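Local coordinates for PCF11 protein (Saccharomyces cerevisiae, PDB 1SZ9) that binds the carboxy-terminal domain of RNA polymerase II through its CTD-interacting domain and probably takes part in 3'-end processing of mRNA, at residues A[8-12]-A[40-44]; A[79-83]-A[121-125]; A[86-90]-A[127-131]. All coordinates share one frame. Residue numbers count along the deposited sequence, not the author numbering.

Contact 1: A[8-12]-A[40-44]; sequences IVKDF and CAQYF
The CTD-interacting domain is an all-helical fold built like arm repeats, and this contact packs helix 3-16 against the first turn of helix 41-54. Residues 8-12 are regular alpha-helix (phi/psi near -65/-42), with Phe12 N hydrogen-bonded to Ile8 O at 2.9 Å. In 40-44, Cys40 is the N-cap (-106/11) and 41-44 are helical; Phe44 N is hydrogen-bonded to Cys40 O at 3.1 Å. The closest CA atoms are those of Val9 and Tyr43, 6.7 Å apart, and about 324 Å² is buried without any hydrogen bond between the segments, so shape and apolar surface hold them together.

Ile8 (chi1 m, chi2 t) points its CB toward the partner and sets CG2 3.8 Å from Phe44 CZ, at the edge of that ring. Val9 (chi1 t) is short and branched, suiting a spot where the backbones come near: its CG2 lies 3.6 Å from Tyr43 CB and 4.3 Å from Cys40 SG, while its CA is 4.3 Å from Phe44 CE1. Tyr43 (chi1 m) starts toward helix 3-16, but its ring leads away, leaving the polar end exposed.

One turn on, buried Phe12 (chi1 t, chi2 86°) also meets Leu30 and Leu33 of helix 24-36, so a large flat side chain fills the space between three helices. It forms an offset stack with Phe44 (chi1 m, chi2 -22°), the centroids 4.1 Å apart and the planes at 16°; Phe44 CD1 lies over the face of the Phe12 ring, 3.4 Å from Phe12 CG.

Contact 2: A[79-83]-A[121-125]; sequences TIYFS and PLFEG
Residues 79-83 form a helical turn; Ser83 N makes weak hydrogen bonds to Thr79 O (3.5 Å) and Ile80 O (3.3 Å). Residues 121-124 are loop, and Gly125 begins helix 125-137: Leu122 has helical angles (-64/-38), Phe123 is extended (-120/172), and Glu124 (-45/130) is the N-cap. The CA atoms of Ser83 and Phe123 come nearest, at 5.6 Å.

Ser83 (chi1 m) provides the polar link of the contact. Ser83 OG accepts a hydrogen bond from Glu124 N (3.1 Å, 172°) and donates one to Thr79 O (2.6 Å), so a buried polar group is used twice. Glu124 (chi1 m) stays exposed, OE2 3.5 Å from Ser83 CB. The buried ring of Phe123 (chi1 m, chi2 -79°) sits with CD1 3.4 Å from Thr79 O and CE1 4.0 Å from Phe82 CB. Thr79 (chi1 p) sets its methyl CG2 3.8 Å from Leu122 CD1, an apolar match for the leucine.

Within the all-helical CTD-interacting domain this pins the loop before the last helix to a short helix: Phe123, its large ring suited to a buried site, meets Trp112 of helix 99-112 edge-to-face and touches Cys71 of helix 57-73, while Phe82 packs on helices 41-54 and 57-73.

Contact 3: A[86-90]-A[127-131]; sequences LFNLY and ALEKI
Ala127 opens the contribution of helix 125-137 with a small methyl: its CB is 4.1 Å from Leu86 CD2, and its CA comes within 5.3 Å of Phe87 CA, the closest such pair. Leu128 (chi1 m, chi2 t) starts away from the partner, yet its CD2 returns to 4.3 Å from Leu86 CD2. Both segments are regular alpha-helix, their axes 9.1 Å apart at closest and running nearly the same way, at 30°. This is side-by-side helix packing within the arm-repeat-like CTD-interacting domain, joining helix 86-95 to helix 125-137; Phe109 of helix 99-112 touches Tyr90, Leu128 and Ile131. Lys130 (chi1 m) lays its aliphatic chain over Phe87 (chi1 t), CB 3.7 Å from the ring centroid in a CH-pi contact, while its amine leads away into solvent. Ile131 (chi1 m, chi2 t), buried and branched, fills the gap: CD1 is 4.1 Å from Leu86 CG, CG1 3.8 Å from Phe87 CD1, and CG2 3.9 Å from the centroid of the Tyr90 ring (chi1 t).

Contact 1 closes before either of the others opens, whereas contacts 2 and 3 alternate along the chain: 79-83, 86-90, 121-125, 127-131. The consecutive helices 78-83 and 86-95 thus meet, in turn, the loop before helix 125-137 and that helix itself. Between centres, contacts 1 and 3 are about 24 Å apart, on opposite sides of the chain's centre; contact 2 is about 19 Å from contact 1 and about 10 Å from contact 3. Contact 2 touches both: Tyr81 CE2 is 3.9 Å from Ala41 CB, and Phe123 packs on Leu86 and Pro121 on Leu128. Contact 1 lies toward the N-terminal end of the helical array and contact 3 toward the C-terminal end, consistent with an arm-repeat-like domain.

Contact 1: A[8-12]-A[40-44]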
ATOM      1  N   ILE A   8      20.126  -0.272  -5.890  1.00 37.19           N
ATOM      2  CA  ILE A   8      19.099  -0.686  -4.945  1.00 36.70           C
ATOM      3  C   ILE A   8      17.688  -0.382  -5.469  1.00 33.55           C
ATOM      4  O   ILE A   8      16.793  -1.217  -5.379  1.00 31.25           O
ATOM      5  CB  ILE A   8      19.303  -0.005  -3.574  1.00 37.59           C
ATOM      6  CG1 ILE A   8      20.696  -0.358  -3.040  1.00 39.36           C
ATOM      7  CG2 ILE A   8      18.221  -0.485  -2.578  1.00 35.88           C
ATOM      8  CD1 ILE A   8      21.123   0.446  -1.820  1.00 44.13           C
ATOM      9  N   VAL A   9      17.498   0.805  -6.026  1.00 31.92           N
ATOM     10  CA  VAL A   9      16.192   1.178  -6.545  1.00 33.72           C
ATOM     11  C   VAL A   9      15.787   0.299  -7.729  1.00 35.80           C
ATOM     12  O   VAL A   9      14.636  -0.135  -7.812  1.00 34.07           O
ATOM     13  CB  VAL A   9      16.154   2.679  -6.945  1.00 33.75           C
ATOM     14  CG1 VAL A   9      14.873   3.002  -7.716  1.00 33.65           C
ATOM     15  CG2 VAL A   9      16.219   3.548  -5.690  1.00 31.90           C
ATOM     16  N   LYS A  10      16.727   0.020  -8.635  1.00 36.25           N
ATOM     17  CA  LYS A  10      16.414  -0.819  -9.793  1.00 38.13           C
ATOM     18  C   LYS A  10      16.075  -2.231  -9.342  1.00 37.01           C
ATOM     19  O   LYS A  10      15.218  -2.894  -9.913  1.00 35.81           O
ATOM     20  CB  LYS A  10      17.586  -0.862 -10.774  1.00 38.76           C
ATOM     21  CG  LYS A  10      17.691   0.369 -11.644  1.00 43.51           C
ATOM     22  CD  LYS A  10      18.848   0.262 -12.623  1.00 45.40           C
ATOM     23  CE  LYS A  10      18.879   1.454 -13.565  1.00 45.33           C
ATOM     24  NZ  LYS A  10      20.038   1.356 -14.503  1.00 47.66           N
ATOM     25  N   ASP A  11      16.765  -2.681  -8.308  1.00 37.02           N
ATOM     26  CA  ASP A  11      16.544  -4.006  -7.763  1.00 37.27           C
ATOM     27  C   ASP A  11      15.138  -4.047  -7.143  1.00 36.23           C
ATOM     28  O   ASP A  11      14.423  -5.048  -7.285  1.00 35.14           O
ATOM     29  CB  ASP A  11      17.639  -4.296  -6.724  1.00 42.49           C
ATOM     30  CG  ASP A  11      17.489  -5.652  -6.050  1.00 47.35           C
ATOM     31  OD1 ASP A  11      17.340  -6.683  -6.746  1.00 50.74           O
ATOM     32  OD2 ASP A  11      17.544  -5.690  -4.802  1.00 52.07           O
ATOM     33  N   PHE A  12      14.738  -2.958  -6.479  1.00 32.16           N
ATOM     34  CA  PHE A  12      13.404  -2.885  -5.850  1.00 31.36           C
ATOM     35  C   PHE A  12      12.354  -2.971  -6.957  1.00 30.16           C
ATOM     36  O   PHE A  12      11.417  -3.767  -6.871  1.00 26.66           O
ATOM     37  CB  PHE A  12      13.223  -1.559  -5.077  1.00 28.84           C
ATOM     38  CG  PHE A  12      11.997  -1.516  -4.189  1.00 26.87           C
ATOM     39  CD1 PHE A  12      12.037  -2.006  -2.882  1.00 23.18           C
ATOM     40  CD2 PHE A  12      10.806  -0.966  -4.654  1.00 25.30           C
ATOM     41  CE1 PHE A  12      10.908  -1.941  -2.045  1.00 21.22           C
ATOM     42  CE2 PHE A  12       9.667  -0.902  -3.819  1.00 26.98           C
ATOM     43  CZ  PHE A  12       9.731  -1.392  -2.514  1.00 23.07           C
ATOM     44  N   CYS A  40      16.386   5.371   0.770  1.00 33.11           N
ATOM     45  CA  CYS A  40      15.751   5.311  -0.557  1.00 33.18           C
ATOM     46  C   CYS A  40      14.232   5.272  -0.459  1.00 31.39           C
ATOM     47  O   CYS A  40      13.548   5.001  -1.450  1.00 30.24           O
ATOM     48  CB  CYS A  40      16.191   4.052  -1.321  1.00 35.05           C
ATOM     49  SG  CYS A  40      17.944   3.940  -1.733  1.00 39.15           S
ATOM     50  N   ALA A  41      13.713   5.518   0.740  1.00 30.44           N
ATOM     51  CA  ALA A  41      12.280   5.471   0.987  1.00 30.83           C
ATOM     52  C   ALA A  41      11.398   6.144  -0.071  1.00 31.40           C
ATOM     53  O   ALA A  41      10.460   5.535  -0.589  1.00 32.42           O
ATOM     54  CB  ALA A  41      11.978   6.050   2.371  1.00 30.82           C
ATOM     55  N   GLN A  42      11.670   7.395  -0.403  1.00 31.33           N
ATOM     56  CA  GLN A  42      10.819   8.044  -1.394  1.00 33.79           C
ATOM     57  C   GLN A  42      10.813   7.313  -2.749  1.00 33.16           C
ATOM     58  O   GLN A  42       9.790   7.304  -3.452  1.00 31.81           O
ATOM     59  CB  GLN A  42      11.214   9.512  -1.564  1.00 37.14           C
ATOM     60  CG  GLN A  42      10.380  10.226  -2.623  1.00 43.63           C
ATOM     61  CD  GLN A  42      10.361  11.732  -2.449  1.00 47.30           C
ATOM     62  OE1 GLN A  42      11.314  12.326  -1.932  1.00 46.39           O
ATOM     63  NE2 GLN A  42       9.270  12.364  -2.896  1.00 49.05           N
ATOM     64  N   TYR A  43      11.934   6.686  -3.108  1.00 31.18           N
ATOM     65  CA  TYR A  43      12.012   5.948  -4.365  1.00 32.02           C
ATOM     66  C   TYR A  43      11.119   4.729  -4.296  1.00 29.61           C
ATOM     67  O   TYR A  43      10.417   4.422  -5.250  1.00 27.61           O
ATOM     68  CB  TYR A  43      13.448   5.519  -4.667  1.00 33.16           C
ATOM     69  CG  TYR A  43      14.333   6.695  -4.987  1.00 39.31           C
ATOM     70  CD1 TYR A  43      14.030   7.539  -6.055  1.00 40.77           C
ATOM     71  CD2 TYR A  43      15.437   7.002  -4.196  1.00 40.57           C
ATOM     72  CE1 TYR A  43      14.793   8.657  -6.324  1.00 42.67           C
ATOM     73  CE2 TYR A  43      16.215   8.128  -4.458  1.00 42.23           C
ATOM     74  CZ  TYR A  43      15.883   8.947  -5.520  1.00 44.27           C
ATOM     75  OH  TYR A  43      16.626  10.071  -5.776  1.00 48.08           O
ATOM     76  N   PHE A  44      11.147   4.043  -3.158  1.00 29.36           N
ATOM     77  CA  PHE A  44      10.312   2.858  -2.971  1.00 29.19           C
ATOM     78  C   PHE A  44       8.830   3.262  -2.957  1.00 27.91           C
ATOM     79  O   PHE A  44       7.991   2.579  -3.529  1.00 27.11           O
ATOM     80  CB  PHE A  44      10.686   2.141  -1.668  1.00 25.86           C
ATOM     81  CG  PHE A  44      12.114   1.663  -1.626  1.00 26.34           C
ATOM     82  CD1 PHE A  44      12.831   1.459  -2.800  1.00 24.53           C
ATOM     83  CD2 PHE A  44      12.731   1.375  -0.411  1.00 28.36           C
ATOM     84  CE1 PHE A  44      14.148   0.972  -2.769  1.00 25.91           C
ATOM     85  CE2 PHE A  44      14.045   0.888  -0.367  1.00 28.02           C
ATOM     86  CZ  PHE A  44      14.753   0.687  -1.556  1.00 25.98           C
TER

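Contact 2: A[79-83]-A[121-125]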
ATOM      1  N   THR A  79       4.881   5.163   6.576  1.00 26.88           N
ATOM      2  CA  THR A  79       3.529   5.470   7.020  1.00 27.48           C
ATOM      3  C   THR A  79       3.215   6.940   6.717  1.00 28.77           C
ATOM      4  O   THR A  79       2.085   7.294   6.367  1.00 28.48           O
ATOM      5  CB  THR A  79       3.367   5.256   8.549  1.00 28.03           C
ATOM      6  OG1 THR A  79       4.482   5.851   9.222  1.00 28.56           O
ATOM      7  CG2 THR A  79       3.268   3.765   8.904  1.00 25.44           C
ATOM      8  N   ILE A  80       4.227   7.794   6.862  1.00 29.45           N
ATOM      9  CA  ILE A  80       4.074   9.221   6.605  1.00 28.87           C
ATOM     10  C   ILE A  80       4.008   9.488   5.110  1.00 28.27           C
ATOM     11  O   ILE A  80       3.085  10.146   4.631  1.00 28.12           O
ATOM     12  CB  ILE A  80       5.255  10.028   7.220  1.00 32.76           C
ATOM     13  CG1 ILE A  80       5.228   9.894   8.748  1.00 33.08           C
ATOM     14  CG2 ILE A  80       5.172  11.494   6.817  1.00 30.04           C
ATOM     15  CD1 ILE A  80       6.468  10.435   9.433  1.00 34.57           C
ATOM     16  N   TYR A  81       4.977   8.965   4.367  1.00 27.09           N
ATOM     17  CA  TYR A  81       5.015   9.177   2.927  1.00 26.59           C
ATOM     18  C   TYR A  81       3.811   8.644   2.149  1.00 27.36           C
ATOM     19  O   TYR A  81       3.284   9.352   1.302  1.00 26.03           O
ATOM     20  CB  TYR A  81       6.295   8.591   2.337  1.00 29.53           C
ATOM     21  CG  TYR A  81       7.573   9.227   2.854  1.00 34.18           C
ATOM     22  CD1 TYR A  81       7.540  10.306   3.752  1.00 35.29           C
ATOM     23  CD2 TYR A  81       8.816   8.745   2.446  1.00 34.82           C
ATOM     24  CE1 TYR A  81       8.718  10.887   4.232  1.00 37.46           C
ATOM     25  CE2 TYR A  81      10.000   9.312   2.913  1.00 38.78           C
ATOM     26  CZ  TYR A  81       9.945  10.381   3.808  1.00 40.81           C
ATOM     27  OH  TYR A  81      11.116  10.917   4.288  1.00 42.02           O
ATOM     28  N   PHE A  82       3.391   7.401   2.408  1.00 25.66           N
ATOM     29  CA  PHE A  82       2.231   6.828   1.699  1.00 23.04           C
ATOM     30  C   PHE A  82       0.921   7.532   2.062  1.00 23.36           C
ATOM     31  O   PHE A  82      -0.037   7.481   1.291  1.00 23.21           O
ATOM     32  CB  PHE A  82       2.074   5.329   2.010  1.00 18.78           C
ATOM     33  CG  PHE A  82       3.002   4.441   1.236  1.00 20.31           C
ATOM     34  CD1 PHE A  82       2.945   4.403  -0.172  1.00 21.83           C
ATOM     35  CD2 PHE A  82       3.912   3.609   1.901  1.00 16.78           C
ATOM     36  CE1 PHE A  82       3.778   3.543  -0.909  1.00 20.12           C
ATOM     37  CE2 PHE A  82       4.742   2.756   1.178  1.00 18.92           C
ATOM     38  CZ  PHE A  82       4.676   2.720  -0.233  1.00 19.27           C
ATOM     39  N   SER A  83       0.871   8.175   3.234  1.00 23.11           N
ATOM     40  CA  SER A  83      -0.350   8.871   3.666  1.00 25.61           C
ATOM     41  C   SER A  83      -0.776   9.967   2.702  1.00 26.46           C
ATOM     42  O   SER A  83      -1.963  10.248   2.584  1.00 24.70           O
ATOM     43  CB  SER A  83      -0.187   9.540   5.043  1.00 27.24           C
ATOM     44  OG  SER A  83      -0.205   8.594   6.095  1.00 34.30           O
ATOM     45  N   PRO A 121      -4.223   4.367  14.558  1.00 30.59           N
ATOM     46  CA  PRO A 121      -4.347   4.255  13.094  1.00 29.39           C
ATOM     47  C   PRO A 121      -2.992   4.256  12.373  1.00 27.51           C
ATOM     48  O   PRO A 121      -2.082   4.999  12.740  1.00 28.16           O
ATOM     49  CB  PRO A 121      -5.206   5.465  12.721  1.00 28.30           C
ATOM     50  CG  PRO A 121      -6.066   5.650  13.972  1.00 33.12           C
ATOM     51  CD  PRO A 121      -5.059   5.465  15.080  1.00 30.91           C
ATOM     52  N   LEU A 122      -2.875   3.423  11.345  1.00 24.64           N
ATOM     53  CA  LEU A 122      -1.639   3.298  10.584  1.00 25.43           C
ATOM     54  C   LEU A 122      -1.218   4.568   9.837  1.00 26.73           C
ATOM     55  O   LEU A 122      -0.043   4.895   9.769  1.00 25.72           O
ATOM     56  CB  LEU A 122      -1.762   2.121   9.595  1.00 22.50           C
ATOM     57  CG  LEU A 122      -0.497   1.621   8.866  1.00 21.12           C
ATOM     58  CD1 LEU A 122       0.620   1.232   9.859  1.00 18.78           C
ATOM     59  CD2 LEU A 122      -0.865   0.449   8.015  1.00 20.22           C
ATOM     60  N   PHE A 123      -2.188   5.284   9.290  1.00 29.15           N
ATOM     61  CA  PHE A 123      -1.911   6.482   8.517  1.00 31.05           C
ATOM     62  C   PHE A 123      -2.570   7.731   9.093  1.00 33.12           C
ATOM     63  O   PHE A 123      -3.392   7.670  10.018  1.00 29.44           O
ATOM     64  CB  PHE A 123      -2.429   6.281   7.091  1.00 30.79           C
ATOM     65  CG  PHE A 123      -1.837   5.086   6.394  1.00 30.53           C
ATOM     66  CD1 PHE A 123      -0.561   5.151   5.836  1.00 26.18           C
ATOM     67  CD2 PHE A 123      -2.554   3.898   6.298  1.00 25.89           C
ATOM     68  CE1 PHE A 123      -0.014   4.047   5.191  1.00 27.72           C
ATOM     69  CE2 PHE A 123      -2.016   2.790   5.658  1.00 27.56           C
ATOM     70  CZ  PHE A 123      -0.743   2.859   5.102  1.00 26.65           C
ATOM     71  N   GLU A 124      -2.202   8.864   8.511  1.00 37.71           N
ATOM     72  CA  GLU A 124      -2.770  10.145   8.892  1.00 39.03           C
ATOM     73  C   GLU A 124      -4.291   9.980   9.008  1.00 40.85           C
ATOM     74  O   GLU A 124      -4.962   9.428   8.104  1.00 36.35           O
ATOM     75  CB  GLU A 124      -2.430  11.190   7.832  1.00 41.60           C
ATOM     76  CG  GLU A 124      -0.982  11.672   7.893  1.00 51.32           C
ATOM     77  CD  GLU A 124      -0.707  12.842   6.952  1.00 55.57           C
ATOM     78  OE1 GLU A 124      -1.479  13.828   6.986  1.00 58.20           O
ATOM     79  OE2 GLU A 124       0.284  12.781   6.188  1.00 58.96           O
ATOM     80  N   GLY A 125      -4.821  10.444  10.138  1.00 39.94           N
ATOM     81  CA  GLY A 125      -6.247  10.350  10.385  1.00 39.55           C
ATOM     82  C   GLY A 125      -7.077  10.889   9.238  1.00 39.80           C
ATOM     83  O   GLY A 125      -8.154  10.347   8.948  1.00 40.03           O
TER

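Contact 3: A[86-90]-A[127-131]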
ATOM      1  N   LEU A  86      -2.562   8.225  -0.309  1.00 25.59           N
ATOM      2  CA  LEU A  86      -3.332   7.051   0.111  1.00 24.13           C
ATOM      3  C   LEU A  86      -4.796   7.073  -0.295  1.00 22.91           C
ATOM      4  O   LEU A  86      -5.279   6.146  -0.910  1.00 21.57           O
ATOM      5  CB  LEU A  86      -3.249   6.874   1.629  1.00 23.26           C
ATOM      6  CG  LEU A  86      -3.792   5.527   2.123  1.00 25.11           C
ATOM      7  CD1 LEU A  86      -2.851   4.411   1.660  1.00 21.31           C
ATOM      8  CD2 LEU A  86      -3.912   5.543   3.658  1.00 22.10           C
ATOM      9  N   PHE A  87      -5.508   8.135   0.053  1.00 25.35           N
ATOM     10  CA  PHE A  87      -6.920   8.226  -0.302  1.00 25.46           C
ATOM     11  C   PHE A  87      -7.179   8.195  -1.814  1.00 24.66           C
ATOM     12  O   PHE A  87      -8.026   7.431  -2.277  1.00 23.75           O
ATOM     13  CB  PHE A  87      -7.543   9.489   0.297  1.00 23.25           C
ATOM     14  CG  PHE A  87      -8.888   9.807  -0.262  1.00 26.56           C
ATOM     15  CD1 PHE A  87      -9.958   8.928  -0.082  1.00 24.23           C
ATOM     16  CD2 PHE A  87      -9.095  10.987  -0.982  1.00 28.77           C
ATOM     17  CE1 PHE A  87     -11.221   9.216  -0.605  1.00 27.00           C
ATOM     18  CE2 PHE A  87     -10.356  11.284  -1.516  1.00 29.75           C
ATOM     19  CZ  PHE A  87     -11.424  10.395  -1.323  1.00 26.53           C
ATOM     20  N   ASN A  88      -6.484   9.037  -2.581  1.00 25.51           N
ATOM     21  CA  ASN A  88      -6.689   9.038  -4.029  1.00 25.22           C
ATOM     22  C   ASN A  88      -6.316   7.695  -4.636  1.00 23.13           C
ATOM     23  O   ASN A  88      -7.013   7.195  -5.501  1.00 23.37           O
ATOM     24  CB  ASN A  88      -5.872  10.143  -4.713  1.00 26.66           C
ATOM     25  CG  ASN A  88      -6.412  11.525  -4.407  1.00 30.68           C
ATOM     26  OD1 ASN A  88      -7.518  11.658  -3.900  1.00 32.11           O
ATOM     27  ND2 ASN A  88      -5.639  12.560  -4.727  1.00 28.98           N
ATOM     28  N   LEU A  89      -5.203   7.119  -4.185  1.00 24.48           N
ATOM     29  CA  LEU A  89      -4.768   5.821  -4.696  1.00 27.26           C
ATOM     30  C   LEU A  89      -5.773   4.714  -4.369  1.00 23.63           C
ATOM     31  O   LEU A  89      -6.100   3.887  -5.210  1.00 24.39           O
ATOM     32  CB  LEU A  89      -3.398   5.442  -4.106  1.00 29.75           C
ATOM     33  CG  LEU A  89      -2.172   5.941  -4.880  1.00 37.17           C
ATOM     34  CD1 LEU A  89      -0.894   5.595  -4.118  1.00 38.77           C
ATOM     35  CD2 LEU A  89      -2.164   5.311  -6.268  1.00 34.25           C
ATOM     36  N   TYR A  90      -6.242   4.707  -3.132  1.00 22.50           N
ATOM     37  CA  TYR A  90      -7.183   3.707  -2.679  1.00 21.74           C
ATOM     38  C   TYR A  90      -8.503   3.784  -3.438  1.00 21.20           C
ATOM     39  O   TYR A  90      -8.985   2.784  -3.959  1.00 21.15           O
ATOM     40  CB  TYR A  90      -7.422   3.867  -1.174  1.00 20.17           C
ATOM     41  CG  TYR A  90      -8.333   2.802  -0.583  1.00 19.93           C
ATOM     42  CD1 TYR A  90      -9.715   2.865  -0.744  1.00 19.69           C
ATOM     43  CD2 TYR A  90      -7.806   1.726   0.120  1.00 20.32           C
ATOM     44  CE1 TYR A  90     -10.552   1.874  -0.211  1.00 19.65           C
ATOM     45  CE2 TYR A  90      -8.625   0.742   0.652  1.00 19.26           C
ATOM     46  CZ  TYR A  90      -9.997   0.823   0.484  1.00 19.25           C
ATOM     47  OH  TYR A  90     -10.805  -0.145   1.028  1.00 19.26           O
ATOM     48  N   ALA A 127      -6.584  10.876   5.831  1.00 31.30           N
ATOM     49  CA  ALA A 127      -6.687   9.939   4.722  1.00 29.58           C
ATOM     50  C   ALA A 127      -7.705   8.826   5.028  1.00 27.01           C
ATOM     51  O   ALA A 127      -8.576   8.537   4.211  1.00 26.80           O
ATOM     52  CB  ALA A 127      -5.317   9.334   4.439  1.00 29.31           C
ATOM     53  N   LEU A 128      -7.597   8.228   6.213  1.00 24.69           N
ATOM     54  CA  LEU A 128      -8.485   7.154   6.638  1.00 24.06           C
ATOM     55  C   LEU A 128      -9.951   7.580   6.743  1.00 25.81           C
ATOM     56  O   LEU A 128     -10.836   6.794   6.426  1.00 23.78           O
ATOM     57  CB  LEU A 128      -8.005   6.564   7.979  1.00 24.12           C
ATOM     58  CG  LEU A 128      -6.643   5.863   7.908  1.00 27.20           C
ATOM     59  CD1 LEU A 128      -6.266   5.294   9.259  1.00 28.86           C
ATOM     60  CD2 LEU A 128      -6.690   4.739   6.863  1.00 28.26           C
ATOM     61  N   GLU A 129     -10.207   8.810   7.198  1.00 26.93           N
ATOM     62  CA  GLU A 129     -11.581   9.319   7.301  1.00 28.30           C
ATOM     63  C   GLU A 129     -12.171   9.491   5.903  1.00 26.74           C
ATOM     64  O   GLU A 129     -13.334   9.176   5.684  1.00 27.33           O
ATOM     65  CB  GLU A 129     -11.626  10.690   7.998  1.00 31.91           C
ATOM     66  CG  GLU A 129     -11.383  10.673   9.502  1.00 41.80           C
ATOM     67  CD  GLU A 129     -11.311  12.091  10.081  1.00 48.63           C
ATOM     68  OE1 GLU A 129     -12.196  12.918   9.743  1.00 50.38           O
ATOM     69  OE2 GLU A 129     -10.373  12.379  10.866  1.00 51.14           O
ATOM     70  N   LYS A 130     -11.373  10.023   4.974  1.00 25.61           N
ATOM     71  CA  LYS A 130     -11.826  10.218   3.598  1.00 25.15           C
ATOM     72  C   LYS A 130     -12.126   8.863   2.944  1.00 23.58           C
ATOM     73  O   LYS A 130     -13.080   8.739   2.177  1.00 21.10           O
ATOM     74  CB  LYS A 130     -10.771  10.943   2.758  1.00 27.51           C
ATOM     75  CG  LYS A 130     -10.614  12.449   2.985  1.00 31.43           C
ATOM     76  CD  LYS A 130      -9.697  13.003   1.878  1.00 36.98           C
ATOM     77  CE  LYS A 130      -9.248  14.455   2.086  1.00 40.79           C
ATOM     78  NZ  LYS A 130     -10.336  15.456   1.884  1.00 43.52           N
ATOM     79  N   ILE A 131     -11.301   7.858   3.233  1.00 21.41           N
ATOM     80  CA  ILE A 131     -11.529   6.524   2.666  1.00 22.22           C
ATOM     81  C   ILE A 131     -12.808   5.949   3.257  1.00 20.39           C
ATOM     82  O   ILE A 131     -13.617   5.347   2.548  1.00 19.42           O
ATOM     83  CB  ILE A 131     -10.352   5.556   2.960  1.00 23.70           C
ATOM     84  CG1 ILE A 131      -9.156   5.925   2.085  1.00 22.53           C
ATOM     85  CG2 ILE A 131     -10.782   4.098   2.681  1.00 26.00           C
ATOM     86  CD1 ILE A 131      -7.858   5.168   2.459  1.00 21.49           C
TER